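Local coordinates for biofilm-associated surface protein (Staphylococcus aureus, PDB 7C7U), which is anchored to the cell wall, binds calcium and probably promotes biofilm formation, in part by switching to functional amyloid, at residues Y30-M35 against K176-S181; K259-Y264 against V327-N332; V447-V452 against D564-A569; T495-I500 against V510-I515; S544-T549 against L582-S587. One frame throughout, in Å; residues are numbered along the deposited sequence.

How the contacts relate
Contacts 1 and 2 lie in the sheets before the calcium-binding segment 389-433, with centres about 25 Å apart. Contact 1 joins a strand end and its turn to a loop, contact 2 a strand end to a 3-10 segment. Both rest on a few hydrogen bonds to carbonyl oxygens beside small apolar contacts. Contacts 3, 4 and 5 belong to the C-terminal beta modules. All five are partly buried. Contacts 4 and 5 are regular antiparallel strand pairs, each with a buried and a more exposed face. Contact 3 joins different sheets through hydroxyls and a water. It shares a sheet with contact 4, where Val448 packs on Phe513. Strand 567-571 of contact 3 leads on to strand 581-588 of contact 5.

Contact 1: Y30-M35 against K176-S181; sequences YTFASM and KIVRTS
Thr180 carries OG1 between its backbone N and carbonyl carbon (chi1 51°), and this puts the hydroxyl within bonding distance of Phe32 O. Thr180 OG1 donates to Phe32 O at 2.7 Å. The bond lies in the carbonyl plane of Phe32. The same torsion sends the methyl CG2 of Thr180 to the side of Tyr30, where it approaches the ring only loosely.

Phe32 points its CB toward Val178, and chi1 -77° keeps CD2 beside the same methyl. The two side chains cross at about a right angle. CB of Phe32 lies 4.0 Å from CG1 of Val178. Phe118 and Tyr70 meet the Phe32 ring edge-to-face, which places Val178 beside an aromatic cluster.

Further along, the backbones take over. Met35 N donates to Ser181 O at 3.1 Å in an almost straight bond (177° at the hydrogen), coming from above the carbonyl plane. Ser181 CA makes a CA-H...O contact of 3.4 Å with Ala33 O. The Met35 side chain touches Leu57 and Phe126.

The segment 176-181 is held in shape from within. Val178 O accepts both Ser181 N, at 2.9 Å, and Ser181 OG, at 2.7 Å. Val169 N also bonds to Ser181 OG, which ties this buried hydroxyl to strand 163-171. The backbone bond from Ser181 N to Val178 O, with helical angles at Arg179 and Thr180, is that of a type I beta turn. Here the turn ends strand 176-178 and receives the loop that runs from strand 26-27 to strand 36-39 in the N-terminal mixed sheet.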
# COMPACT_ATOMS: atom_id res chain seq x y z
N TYR A 30 -16.35 -1.43 11.26
CA TYR A 30 -16.98 -0.16 11.64
C TYR A 30 -17.26 -0.04 13.12
O TYR A 30 -17.76 1.00 13.56
CB TYR A 30 -18.26 0.03 10.83
CG TYR A 30 -18.04 -0.14 9.34
CD1 TYR A 30 -18.52 -1.26 8.67
CD2 TYR A 30 -17.32 0.81 8.60
CE1 TYR A 30 -18.31 -1.43 7.30
CE2 TYR A 30 -17.11 0.65 7.24
CZ TYR A 30 -17.61 -0.48 6.60
OH TYR A 30 -17.42 -0.67 5.25
N THR A 31 -16.97 -1.07 13.92
CA THR A 31 -17.21 -0.95 15.35
C THR A 31 -16.10 -0.17 16.07
O THR A 31 -16.30 0.24 17.22
CB THR A 31 -17.36 -2.34 15.98
OG1 THR A 31 -16.10 -3.00 15.97
CG2 THR A 31 -18.36 -3.17 15.18
N PHE A 32 -14.95 0.04 15.43
CA PHE A 32 -13.85 0.78 16.04
C PHE A 32 -13.88 2.23 15.60
O PHE A 32 -13.78 2.53 14.40
CB PHE A 32 -12.50 0.16 15.68
CG PHE A 32 -12.18 -1.08 16.44
CD1 PHE A 32 -11.73 -1.00 17.75
CD2 PHE A 32 -12.31 -2.33 15.85
CE1 PHE A 32 -11.42 -2.14 18.46
CE2 PHE A 32 -12.01 -3.48 16.56
CZ PHE A 32 -11.56 -3.38 17.86
N ALA A 33 -14.02 3.14 16.55
CA ALA A 33 -13.87 4.56 16.26
C ALA A 33 -12.39 4.92 16.15
O ALA A 33 -11.49 4.10 16.40
CB ALA A 33 -14.58 5.39 17.32
N SER A 34 -12.11 6.17 15.80
CA SER A 34 -10.73 6.61 15.69
C SER A 34 -10.11 6.70 17.08
O SER A 34 -10.73 7.19 18.03
CB SER A 34 -10.64 7.95 14.98
OG SER A 34 -9.38 8.13 14.35
N MET A 35 -8.88 6.22 17.19
CA MET A 35 -8.12 6.37 18.41
C MET A 35 -7.36 7.69 18.36
O MET A 35 -7.06 8.19 17.28
CB MET A 35 -7.16 5.20 18.56
CG MET A 35 -7.90 3.90 18.69
SD MET A 35 -6.91 2.85 19.72
CE MET A 35 -6.49 4.03 20.96
N LYS A 176 -3.82 -6.34 9.26
CA LYS A 176 -4.28 -5.15 8.56
C LYS A 176 -4.71 -4.08 9.55
O LYS A 176 -5.04 -4.36 10.70
CB LYS A 176 -5.45 -5.46 7.61
CG LYS A 176 -5.12 -6.55 6.60
CD LYS A 176 -5.91 -6.33 5.34
CE LYS A 176 -5.31 -7.10 4.17
NZ LYS A 176 -5.96 -6.71 2.90
N ILE A 177 -4.71 -2.83 9.07
CA ILE A 177 -5.17 -1.69 9.86
C ILE A 177 -6.67 -1.53 9.69
O ILE A 177 -7.17 -1.46 8.56
CB ILE A 177 -4.44 -0.40 9.44
CG1 ILE A 177 -2.93 -0.55 9.62
CG2 ILE A 177 -4.97 0.80 10.23
CD1 ILE A 177 -2.14 0.53 8.90
N VAL A 178 -7.38 -1.49 10.81
CA VAL A 178 -8.80 -1.16 10.85
C VAL A 178 -8.95 0.30 10.40
O VAL A 178 -8.56 1.22 11.12
CB VAL A 178 -9.39 -1.38 12.24
CG1 VAL A 178 -10.90 -1.10 12.24
CG2 VAL A 178 -9.07 -2.79 12.74
N ARG A 179 -9.56 0.50 9.23
CA ARG A 179 -9.49 1.80 8.56
C ARG A 179 -10.00 2.93 9.45
O ARG A 179 -9.36 3.98 9.55
CB ARG A 179 -10.29 1.73 7.25
CG ARG A 179 -10.39 3.03 6.47
CD ARG A 179 -11.19 2.80 5.18
NE ARG A 179 -11.17 1.40 4.78
CZ ARG A 179 -10.40 0.90 3.81
NH1 ARG A 179 -9.59 1.69 3.12
NH2 ARG A 179 -10.45 -0.40 3.52
N THR A 180 -11.12 2.71 10.14
CA THR A 180 -11.73 3.80 10.90
C THR A 180 -11.01 4.09 12.21
O THR A 180 -11.32 5.09 12.85
CB THR A 180 -13.19 3.47 11.19
OG1 THR A 180 -13.29 2.16 11.75
CG2 THR A 180 -14.00 3.51 9.90
N SER A 181 -10.04 3.26 12.61
CA SER A 181 -9.34 3.46 13.87
C SER A 181 -8.13 4.38 13.74
O SER A 181 -7.60 4.82 14.77
CB SER A 181 -8.88 2.12 14.44
OG SER A 181 -7.77 1.64 13.71

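Contact 2: K259-Y264 against V327-N332; sequences KDLLPY and VVLKLN
Tyr264 O is met by two neighbouring groups of the strand end. Asn332 N donates to Tyr264 O at 2.9 Å, and Leu331 CA adds a CA-H...O contact, 3.2 Å from Tyr264 O. The N-H of Asn332 comes from well above the carbonyl plane of Tyr264, and its bond is bent.

The side chain of Asn332 adds a second bond. Its chi1 of 60° folds CG back over the end of the 3-10 segment, with the amide next to Tyr264 C. Asn332 ND2 donates to Pro263 O at 3.1 Å. The N-H...O angle is 170°, and the acceptor lies close to the amide plane of Asn332. Two successive carbonyls are held by one residue. The ND2 bond, with a further bond at OD1, helps fix the amide rotation.

The 3-10 segment 259-264 is a bridge between two antiparallel sheets. It follows strand 252-257 of the four-stranded sheet and enters strand 265-272 of the five-stranded one, where strand 323-331 is one neighbour. This layout is consistent with a beta sandwich. Leu261 sits between the layers. Its CD1 meets CD1 of Leu329 at 4.1 Å, and the two side chains cross at about a right angle. Phe362 and Phe364, on strand 359-369, also touch Leu261, while Ile229 and Ile231 touch Leu329.

Near the end of strand 323-331, CD2 of Leu331 lies 3.5 Å from Tyr264 O and 4.1 Å from Tyr264 CB. The Tyr264 ring leads away from this strand. Pro263 CB sits over one of its faces, near the rim, and Asp260 O lies at its edge. Ile338 and Lys341 also touch this side chain.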
# COMPACT_ATOMS: atom_id res chain seq x y z
N LYS A 259 3.37 22.22 2.50
CA LYS A 259 3.79 23.01 1.34
C LYS A 259 4.27 22.13 0.16
O LYS A 259 4.10 22.51 -1.00
CB LYS A 259 4.87 24.00 1.76
CG LYS A 259 6.15 23.35 2.25
CD LYS A 259 7.15 24.42 2.73
CE LYS A 259 8.47 23.79 3.12
NZ LYS A 259 9.07 23.08 1.93
N ASP A 260 4.86 20.97 0.43
CA ASP A 260 5.34 20.13 -0.67
C ASP A 260 4.23 19.47 -1.46
O ASP A 260 4.49 18.95 -2.55
CB ASP A 260 6.30 19.05 -0.17
CG ASP A 260 7.61 19.62 0.31
OD1 ASP A 260 7.95 20.73 -0.14
OD2 ASP A 260 8.28 18.98 1.13
N LEU A 261 3.00 19.44 -0.95
CA LEU A 261 1.91 18.93 -1.76
C LEU A 261 1.34 19.98 -2.70
O LEU A 261 0.63 19.63 -3.65
CB LEU A 261 0.79 18.38 -0.86
CG LEU A 261 1.06 17.00 -0.28
CD1 LEU A 261 -0.09 16.55 0.60
CD2 LEU A 261 1.29 16.02 -1.44
N LEU A 262 1.64 21.25 -2.47
CA LEU A 262 0.99 22.31 -3.23
C LEU A 262 1.11 22.17 -4.75
O LEU A 262 0.12 22.46 -5.44
CB LEU A 262 1.55 23.67 -2.78
CG LEU A 262 1.30 24.08 -1.33
CD1 LEU A 262 1.51 25.57 -1.18
CD2 LEU A 262 -0.09 23.67 -0.84
N PRO A 263 2.25 21.75 -5.33
CA PRO A 263 2.30 21.54 -6.80
C PRO A 263 1.33 20.49 -7.32
O PRO A 263 1.11 20.42 -8.54
CB PRO A 263 3.75 21.10 -7.04
CG PRO A 263 4.53 21.65 -5.90
CD PRO A 263 3.58 21.61 -4.71
N TYR A 264 0.78 19.65 -6.46
CA TYR A 264 -0.11 18.58 -6.89
C TYR A 264 -1.57 18.86 -6.59
O TYR A 264 -2.41 18.00 -6.87
CB TYR A 264 0.31 17.27 -6.23
CG TYR A 264 1.76 16.98 -6.46
CD1 TYR A 264 2.17 16.34 -7.62
CD2 TYR A 264 2.72 17.36 -5.54
CE1 TYR A 264 3.50 16.08 -7.85
CE2 TYR A 264 4.07 17.11 -5.77
CZ TYR A 264 4.44 16.46 -6.93
OH TYR A 264 5.75 16.19 -7.19
N VAL A 327 -11.06 18.02 5.38
CA VAL A 327 -10.49 18.84 4.32
C VAL A 327 -10.14 17.91 3.17
O VAL A 327 -9.53 16.86 3.38
CB VAL A 327 -9.26 19.62 4.81
CG1 VAL A 327 -8.62 20.40 3.64
CG2 VAL A 327 -9.66 20.59 5.93
N VAL A 328 -10.51 18.30 1.95
CA VAL A 328 -10.29 17.48 0.75
C VAL A 328 -9.30 18.20 -0.16
O VAL A 328 -9.53 19.35 -0.55
CB VAL A 328 -11.60 17.19 0.01
CG1 VAL A 328 -11.31 16.32 -1.26
CG2 VAL A 328 -12.59 16.49 0.94
N LEU A 329 -8.22 17.52 -0.53
CA LEU A 329 -7.25 18.03 -1.49
C LEU A 329 -7.46 17.24 -2.78
O LEU A 329 -7.19 16.04 -2.81
CB LEU A 329 -5.82 17.87 -0.99
CG LEU A 329 -5.49 18.13 0.47
CD1 LEU A 329 -4.02 17.78 0.65
CD2 LEU A 329 -5.79 19.58 0.86
N LYS A 330 -7.93 17.92 -3.82
CA LYS A 330 -8.13 17.29 -5.12
C LYS A 330 -6.81 17.33 -5.89
O LYS A 330 -6.27 18.41 -6.16
CB LYS A 330 -9.24 18.01 -5.88
CG LYS A 330 -10.63 17.68 -5.39
CD LYS A 330 -11.71 18.09 -6.39
CE LYS A 330 -13.08 17.59 -5.95
NZ LYS A 330 -14.21 18.03 -6.82
N LEU A 331 -6.29 16.16 -6.25
CA LEU A 331 -5.04 16.11 -7.00
C LEU A 331 -5.25 16.57 -8.44
O LEU A 331 -6.34 16.44 -9.01
CB LEU A 331 -4.46 14.70 -7.00
CG LEU A 331 -4.06 14.19 -5.62
CD1 LEU A 331 -3.62 12.75 -5.67
CD2 LEU A 331 -2.98 15.09 -4.99
N ASN A 332 -4.19 17.12 -9.03
CA ASN A 332 -4.22 17.55 -10.42
C ASN A 332 -3.50 16.57 -11.35
O ASN A 332 -3.41 16.84 -12.55
CB ASN A 332 -3.62 18.96 -10.57
CG ASN A 332 -2.18 19.07 -10.11
OD1 ASN A 332 -1.46 18.08 -10.04
ND2 ASN A 332 -1.75 20.28 -9.77

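Contact 3: V447-V452 against D564-A569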
# COMPACT_ATOMS: atom_id res chain seq x y z
N VAL A 447 -2.92 -26.92 -33.12
CA VAL A 447 -2.96 -26.28 -31.81
C VAL A 447 -1.62 -25.60 -31.55
O VAL A 447 -0.56 -26.18 -31.79
CB VAL A 447 -3.29 -27.26 -30.66
CG1 VAL A 447 -3.47 -26.50 -29.30
CG2 VAL A 447 -4.54 -28.08 -30.96
N VAL A 448 -1.67 -24.36 -31.06
CA VAL A 448 -0.51 -23.66 -30.51
C VAL A 448 -0.58 -23.81 -29.00
O VAL A 448 -1.50 -23.29 -28.36
CB VAL A 448 -0.49 -22.18 -30.90
CG1 VAL A 448 0.72 -21.45 -30.23
CG2 VAL A 448 -0.48 -22.00 -32.40
N SER A 449 0.37 -24.55 -28.42
CA SER A 449 0.42 -24.80 -26.99
C SER A 449 1.55 -24.01 -26.34
O SER A 449 2.64 -23.89 -26.91
CB SER A 449 0.60 -26.29 -26.69
OG SER A 449 -0.42 -27.05 -27.31
N GLY A 450 1.28 -23.50 -25.14
CA GLY A 450 2.30 -22.79 -24.39
C GLY A 450 1.78 -22.36 -23.04
O GLY A 450 0.80 -22.91 -22.53
N SER A 451 2.43 -21.36 -22.46
CA SER A 451 2.08 -20.88 -21.13
C SER A 451 2.56 -19.44 -20.97
O SER A 451 3.34 -18.93 -21.78
CB SER A 451 2.70 -21.76 -20.04
OG SER A 451 4.11 -21.67 -20.10
N VAL A 452 2.10 -18.80 -19.90
CA VAL A 452 2.52 -17.43 -19.63
C VAL A 452 2.44 -17.22 -18.12
O VAL A 452 1.50 -17.72 -17.48
CB VAL A 452 1.66 -16.43 -20.43
CG1 VAL A 452 0.18 -16.64 -20.15
CG2 VAL A 452 2.09 -14.98 -20.15
N ASP A 564 -4.10 -34.90 -32.20
CA ASP A 564 -4.82 -33.67 -32.49
C ASP A 564 -4.51 -32.61 -31.43
O ASP A 564 -5.36 -31.78 -31.11
CB ASP A 564 -6.32 -33.94 -32.57
CG ASP A 564 -6.98 -33.29 -33.78
OD1 ASP A 564 -6.71 -33.74 -34.92
OD2 ASP A 564 -7.79 -32.35 -33.60
N ASP A 565 -3.29 -32.63 -30.90
CA ASP A 565 -2.87 -31.70 -29.86
C ASP A 565 -1.38 -31.43 -30.02
O ASP A 565 -0.70 -32.10 -30.80
CB ASP A 565 -3.18 -32.22 -28.46
CG ASP A 565 -3.52 -31.11 -27.48
OD1 ASP A 565 -3.07 -29.95 -27.69
OD2 ASP A 565 -4.24 -31.39 -26.50
N THR A 566 -0.88 -30.45 -29.27
CA THR A 566 0.54 -30.13 -29.30
C THR A 566 1.10 -29.96 -27.90
O THR A 566 2.09 -29.26 -27.70
CB THR A 566 0.81 -28.89 -30.15
OG1 THR A 566 -0.04 -27.82 -29.74
CG2 THR A 566 0.54 -29.19 -31.64
N SER A 567 0.47 -30.60 -26.91
CA SER A 567 0.98 -30.63 -25.55
C SER A 567 0.62 -31.97 -24.93
O SER A 567 -0.38 -32.59 -25.29
CB SER A 567 0.43 -29.46 -24.71
OG SER A 567 -0.71 -29.86 -23.98
N ALA A 568 1.49 -32.44 -24.04
CA ALA A 568 1.30 -33.71 -23.36
C ALA A 568 1.91 -33.63 -21.97
O ALA A 568 2.57 -32.65 -21.62
CB ALA A 568 1.92 -34.86 -24.16
N ALA A 569 1.71 -34.70 -21.20
CA ALA A 569 2.11 -34.73 -19.80
C ALA A 569 3.10 -35.86 -19.54
O ALA A 569 2.99 -36.94 -20.12
CB ALA A 569 0.89 -34.91 -18.89
O HOH W 1 -2.52 -27.90 -25.93
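Thr566 meets Val447 and Ser449 through one hydroxyl. Its OG1 donates to Val447 O at 2.7 Å, from far above the carbonyl plane (70°). The same OG1 lies 2.6 Å from Ser449 OG, so this buried oxygen has a close polar neighbour on each of two residues. The arrangement is a junction between two successive beta modules, probably of the Ig-like kind. Strand 447-451 belongs to the mixed sheet of one module, and strand 567-571 to a three-stranded sheet of the next.

CG2 of Thr566 also lies close, 3.2 Å from Val447 O. The remaining contacts are looser. The side chain of Val447 packs with CG1 3.8 Å from Asp565 OD1 and CG2 beside Asp564 O. CB of Ser567 lies near Ser449 OG.

Further groups position these. Thr566 N donates to Asp565 OD1 at 2.7 Å, on the anti side of the carboxylate, a bond between neighbouring residues just before the strand. Thr566 also bonds through its backbone to Gly540, and Asn539 touches both Ser449 and Ser567. A water bridges the two segments. It lies 2.7 Å from Ser449 OG and donates to Asp565 OD1 at 2.8 Å, with a weak third link to Ser567 OG.

Contact 4: T495-I500 against V510-I515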
# COMPACT_ATOMS: atom_id res chain seq x y z
N THR A 495 6.48 -16.54 -39.29
CA THR A 495 6.58 -16.05 -37.92
C THR A 495 5.21 -15.56 -37.47
O THR A 495 4.60 -14.73 -38.13
CB THR A 495 7.61 -14.91 -37.82
OG1 THR A 495 8.90 -15.40 -38.20
CG2 THR A 495 7.68 -14.37 -36.39
N TYR A 496 4.75 -16.09 -36.34
CA TYR A 496 3.47 -15.75 -35.75
C TYR A 496 3.67 -15.11 -34.38
O TYR A 496 4.70 -15.32 -33.72
CB TYR A 496 2.59 -17.00 -35.61
CG TYR A 496 2.05 -17.50 -36.92
CD1 TYR A 496 2.89 -18.06 -37.89
CD2 TYR A 496 0.69 -17.39 -37.21
CE1 TYR A 496 2.38 -18.52 -39.13
CE2 TYR A 496 0.18 -17.84 -38.43
CZ TYR A 496 1.03 -18.39 -39.38
OH TYR A 496 0.51 -18.82 -40.58
N THR A 497 2.68 -14.33 -33.95
CA THR A 497 2.66 -13.73 -32.62
C THR A 497 1.69 -14.49 -31.74
O THR A 497 0.56 -14.79 -32.17
CB THR A 497 2.23 -12.26 -32.68
OG1 THR A 497 3.09 -11.54 -33.56
CG2 THR A 497 2.26 -11.62 -31.28
N ILE A 498 2.12 -14.81 -30.52
CA ILE A 498 1.22 -15.27 -29.47
C ILE A 498 1.01 -14.08 -28.54
O ILE A 498 1.96 -13.60 -27.91
CB ILE A 498 1.75 -16.51 -28.72
CG1 ILE A 498 0.83 -16.86 -27.54
CG2 ILE A 498 3.21 -16.37 -28.30
CD1 ILE A 498 -0.60 -17.25 -27.99
N ALA A 499 -0.22 -13.57 -28.49
CA ALA A 499 -0.56 -12.37 -27.75
C ALA A 499 -1.52 -12.71 -26.63
O ALA A 499 -2.52 -13.41 -26.86
CB ALA A 499 -1.19 -11.31 -28.66
N ILE A 500 -1.22 -12.21 -25.42
CA ILE A 500 -2.01 -12.44 -24.22
C ILE A 500 -2.70 -11.13 -23.85
O ILE A 500 -2.05 -10.15 -23.46
CB ILE A 500 -1.15 -12.95 -23.06
CG1 ILE A 500 -0.18 -14.04 -23.54
CG2 ILE A 500 -2.03 -13.50 -21.95
CD1 ILE A 500 -0.85 -15.30 -24.05
N VAL A 510 3.33 -10.07 -25.57
CA VAL A 510 3.56 -10.72 -26.85
C VAL A 510 4.87 -11.50 -26.84
O VAL A 510 5.83 -11.17 -26.13
CB VAL A 510 3.58 -9.72 -28.03
CG1 VAL A 510 2.21 -9.11 -28.26
CG2 VAL A 510 4.64 -8.63 -27.80
N ASN A 511 4.91 -12.55 -27.65
CA ASN A 511 6.13 -13.24 -28.06
C ASN A 511 5.87 -13.75 -29.47
O ASN A 511 4.74 -13.73 -29.95
CB ASN A 511 6.48 -14.37 -27.08
CG ASN A 511 7.94 -14.80 -27.16
OD1 ASN A 511 8.74 -14.21 -27.88
ND2 ASN A 511 8.28 -15.85 -26.42
N THR A 512 6.93 -14.20 -30.14
CA THR A 512 6.80 -14.81 -31.46
C THR A 512 7.21 -16.27 -31.44
O THR A 512 8.05 -16.70 -30.64
CB THR A 512 7.62 -14.07 -32.52
OG1 THR A 512 8.99 -13.99 -32.10
CG2 THR A 512 7.06 -12.67 -32.76
N PHE A 513 6.60 -17.05 -32.34
CA PHE A 513 6.96 -18.44 -32.54
C PHE A 513 6.88 -18.72 -34.03
O PHE A 513 6.39 -17.90 -34.81
CB PHE A 513 6.06 -19.40 -31.74
CG PHE A 513 4.62 -19.44 -32.20
CD1 PHE A 513 3.70 -18.49 -31.77
CD2 PHE A 513 4.19 -20.43 -33.08
CE1 PHE A 513 2.37 -18.53 -32.19
CE2 PHE A 513 2.88 -20.48 -33.50
CZ PHE A 513 1.97 -19.53 -33.06
N GLU A 514 7.36 -19.89 -34.42
CA GLU A 514 7.41 -20.27 -35.83
C GLU A 514 6.44 -21.40 -36.15
O GLU A 514 6.32 -22.37 -35.39
CB GLU A 514 8.84 -20.67 -36.23
CG GLU A 514 9.84 -19.55 -36.01
CD GLU A 514 9.67 -18.42 -37.02
OE1 GLU A 514 9.41 -18.71 -38.22
OE2 GLU A 514 9.79 -17.24 -36.62
N ILE A 515 5.75 -21.26 -37.27
CA ILE A 515 5.09 -22.38 -37.94
C ILE A 515 6.01 -22.76 -39.10
O ILE A 515 6.28 -21.94 -39.99
CB ILE A 515 3.67 -22.01 -38.39
CG1 ILE A 515 2.86 -21.58 -37.16
CG2 ILE A 515 2.96 -23.20 -39.09
CD1 ILE A 515 1.35 -21.59 -37.36
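Tyr496 pairs with Phe513 and Ile498 with Asn511 as antiparallel hydrogen-bonded pairs, in strands whose axes run at 143° and approach to 4.6 Å. The strands form a beta hairpin inside the mixed sheet of a probably Ig-like module.

The face of Tyr496, Ile498 and Phe513, with Ile515 next to it, is largely buried. Asn511, at its edge, bonds through ND2 to Pro436 O. CB of Tyr496 stands over the face of the Phe513 ring, offset toward its rim, 3.6 Å from Phe513 CZ. A chi1 of 67° turns the Phe513 ring inward. CB of Ile498 reaches CE1 of the same Phe513 ring at 4.1 Å. The ring planes of Tyr496 and Phe513 differ by 29°, with centroids 6.0 Å apart, and little stacking results. Ile515 CD1 makes a CH-pi contact over the face of the Tyr496 ring, 3.7 Å from its centroid. Val465 of strand 462-466 touches both aromatic side chains.

The other face is more open to solvent. CG2 of Thr497 packs on CG1 of Val510 at 3.9 Å. At the far end, the bend of Glu514 at chi2 brings its carboxylate back over Thr495. There Thr495 OG1 donates to the syn lone pair of Glu514 OE2 at 2.6 Å.

Contact 5: S544-T549 against L582-S587; sequences STVTVT and LTSTAS
Leu582 opens the pairing by setting CD2 4.2 Å from CG1 of Val548. The two strands run antiparallel, with axes at 155°, and are the central pair of a four-stranded sheet in the last beta module, which is probably Ig-like. Ile536 of the three-stranded sheet touches Leu582, so this leucine faces the other layer.

Thr583 forms a hydrogen-bonded pair with Thr549. Its N donates to Thr549 O at 3.0 Å, and Thr549 N returns a bond to Thr583 O. The two hydroxyls turn to the same, more exposed face. A water sits 3.2 Å from both Thr549 OG1 and Thr583 OG1.

Ser584 falls on the buried face. Its CB lies 3.9 Å from CG1 of Val546 and touches CG2 of Val548 as well. Ser584 OG is hydrogen-bonded to Ser596 OG of the adjacent strand 591-600.

Thr585 pairs with Thr547. The bond from Thr547 N to Thr585 O is 3.0 Å and runs nearly straight on to the carbonyl. The return bond from Thr585 N to Thr547 O is longer, at 3.3 Å.

Ala586 packs its CB against CG2 of Val546 at 4.1 Å. Val538 of the opposing sheet touches both Val546 and Val548.

Ser587 closes the series with Thr545. Each backbone N bonds to the other's O. Beyond this pair, Ser544 CA makes a CA-H...O contact of 3.5 Å with Ser587 O.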
# COMPACT_ATOMS: atom_id res chain seq x y z
N SER A 544 5.15 -36.36 -32.33
CA SER A 544 6.53 -36.47 -31.87
C SER A 544 6.57 -36.99 -30.43
O SER A 544 5.64 -36.77 -29.65
CB SER A 544 7.24 -35.11 -31.95
OG SER A 544 6.80 -34.23 -30.92
N THR A 545 7.65 -37.68 -30.10
CA THR A 545 7.86 -38.14 -28.74
C THR A 545 8.90 -37.24 -28.08
O THR A 545 10.01 -37.07 -28.61
CB THR A 545 8.30 -39.61 -28.72
OG1 THR A 545 7.25 -40.42 -29.25
CG2 THR A 545 8.62 -40.06 -27.31
N VAL A 546 8.54 -36.67 -26.94
CA VAL A 546 9.38 -35.72 -26.21
C VAL A 546 9.94 -36.40 -24.97
O VAL A 546 9.20 -37.02 -24.20
CB VAL A 546 8.58 -34.46 -25.82
CG1 VAL A 546 9.49 -33.46 -25.09
CG2 VAL A 546 7.97 -33.83 -27.04
N THR A 547 11.25 -36.27 -24.78
CA THR A 547 11.96 -36.85 -23.64
C THR A 547 12.62 -35.74 -22.84
O THR A 547 13.29 -34.88 -23.41
CB THR A 547 13.01 -37.86 -24.12
OG1 THR A 547 12.37 -38.84 -24.96
CG2 THR A 547 13.68 -38.55 -22.94
N VAL A 548 12.41 -35.75 -21.53
CA VAL A 548 12.91 -34.70 -20.63
C VAL A 548 14.03 -35.28 -19.79
O VAL A 548 13.88 -36.35 -19.18
CB VAL A 548 11.79 -34.14 -19.74
CG1 VAL A 548 12.35 -33.06 -18.82
CG2 VAL A 548 10.66 -33.58 -20.59
N THR A 549 15.16 -34.57 -19.74
CA THR A 549 16.31 -34.95 -18.95
C THR A 549 16.73 -33.78 -18.07
O THR A 549 16.48 -32.62 -18.40
CB THR A 549 17.50 -35.40 -19.83
OG1 THR A 549 18.03 -34.26 -20.52
CG2 THR A 549 17.06 -36.45 -20.85
N LEU A 582 16.02 -28.47 -16.41
CA LEU A 582 15.36 -29.40 -17.32
C LEU A 582 15.57 -28.97 -18.76
O LEU A 582 15.49 -27.78 -19.09
CB LEU A 582 13.86 -29.45 -17.02
CG LEU A 582 13.48 -29.94 -15.62
CD1 LEU A 582 11.97 -29.91 -15.43
CD2 LEU A 582 14.03 -31.33 -15.41
N THR A 583 15.85 -29.94 -19.63
CA THR A 583 15.85 -29.74 -21.07
C THR A 583 15.06 -30.87 -21.72
O THR A 583 14.71 -31.86 -21.07
CB THR A 583 17.26 -29.68 -21.66
OG1 THR A 583 17.96 -30.90 -21.39
CG2 THR A 583 18.05 -28.50 -21.08
N SER A 584 14.78 -30.72 -23.01
CA SER A 584 14.05 -31.76 -23.72
C SER A 584 14.45 -31.76 -25.19
O SER A 584 14.91 -30.75 -25.73
CB SER A 584 12.54 -31.57 -23.57
OG SER A 584 12.14 -30.28 -24.00
N THR A 585 14.27 -32.91 -25.82
CA THR A 585 14.35 -33.03 -27.27
C THR A 585 13.18 -33.88 -27.73
O THR A 585 12.64 -34.69 -26.98
CB THR A 585 15.68 -33.66 -27.75
OG1 THR A 585 15.87 -34.93 -27.11
CG2 THR A 585 16.88 -32.76 -27.41
N ALA A 586 12.80 -33.69 -29.00
CA ALA A 586 11.72 -34.45 -29.60
C ALA A 586 12.28 -35.28 -30.75
O ALA A 586 13.29 -34.92 -31.37
CB ALA A 586 10.61 -33.54 -30.12
N SER A 587 11.61 -36.39 -31.04
CA SER A 587 11.98 -37.22 -32.18
C SER A 587 10.72 -37.67 -32.91
O SER A 587 9.67 -37.87 -32.29
CB SER A 587 12.83 -38.43 -31.77
OG SER A 587 12.10 -39.27 -30.90
O HOH W 2 15.72 -35.60 -24.15
O HOH W 3 17.45 -33.22 -23.48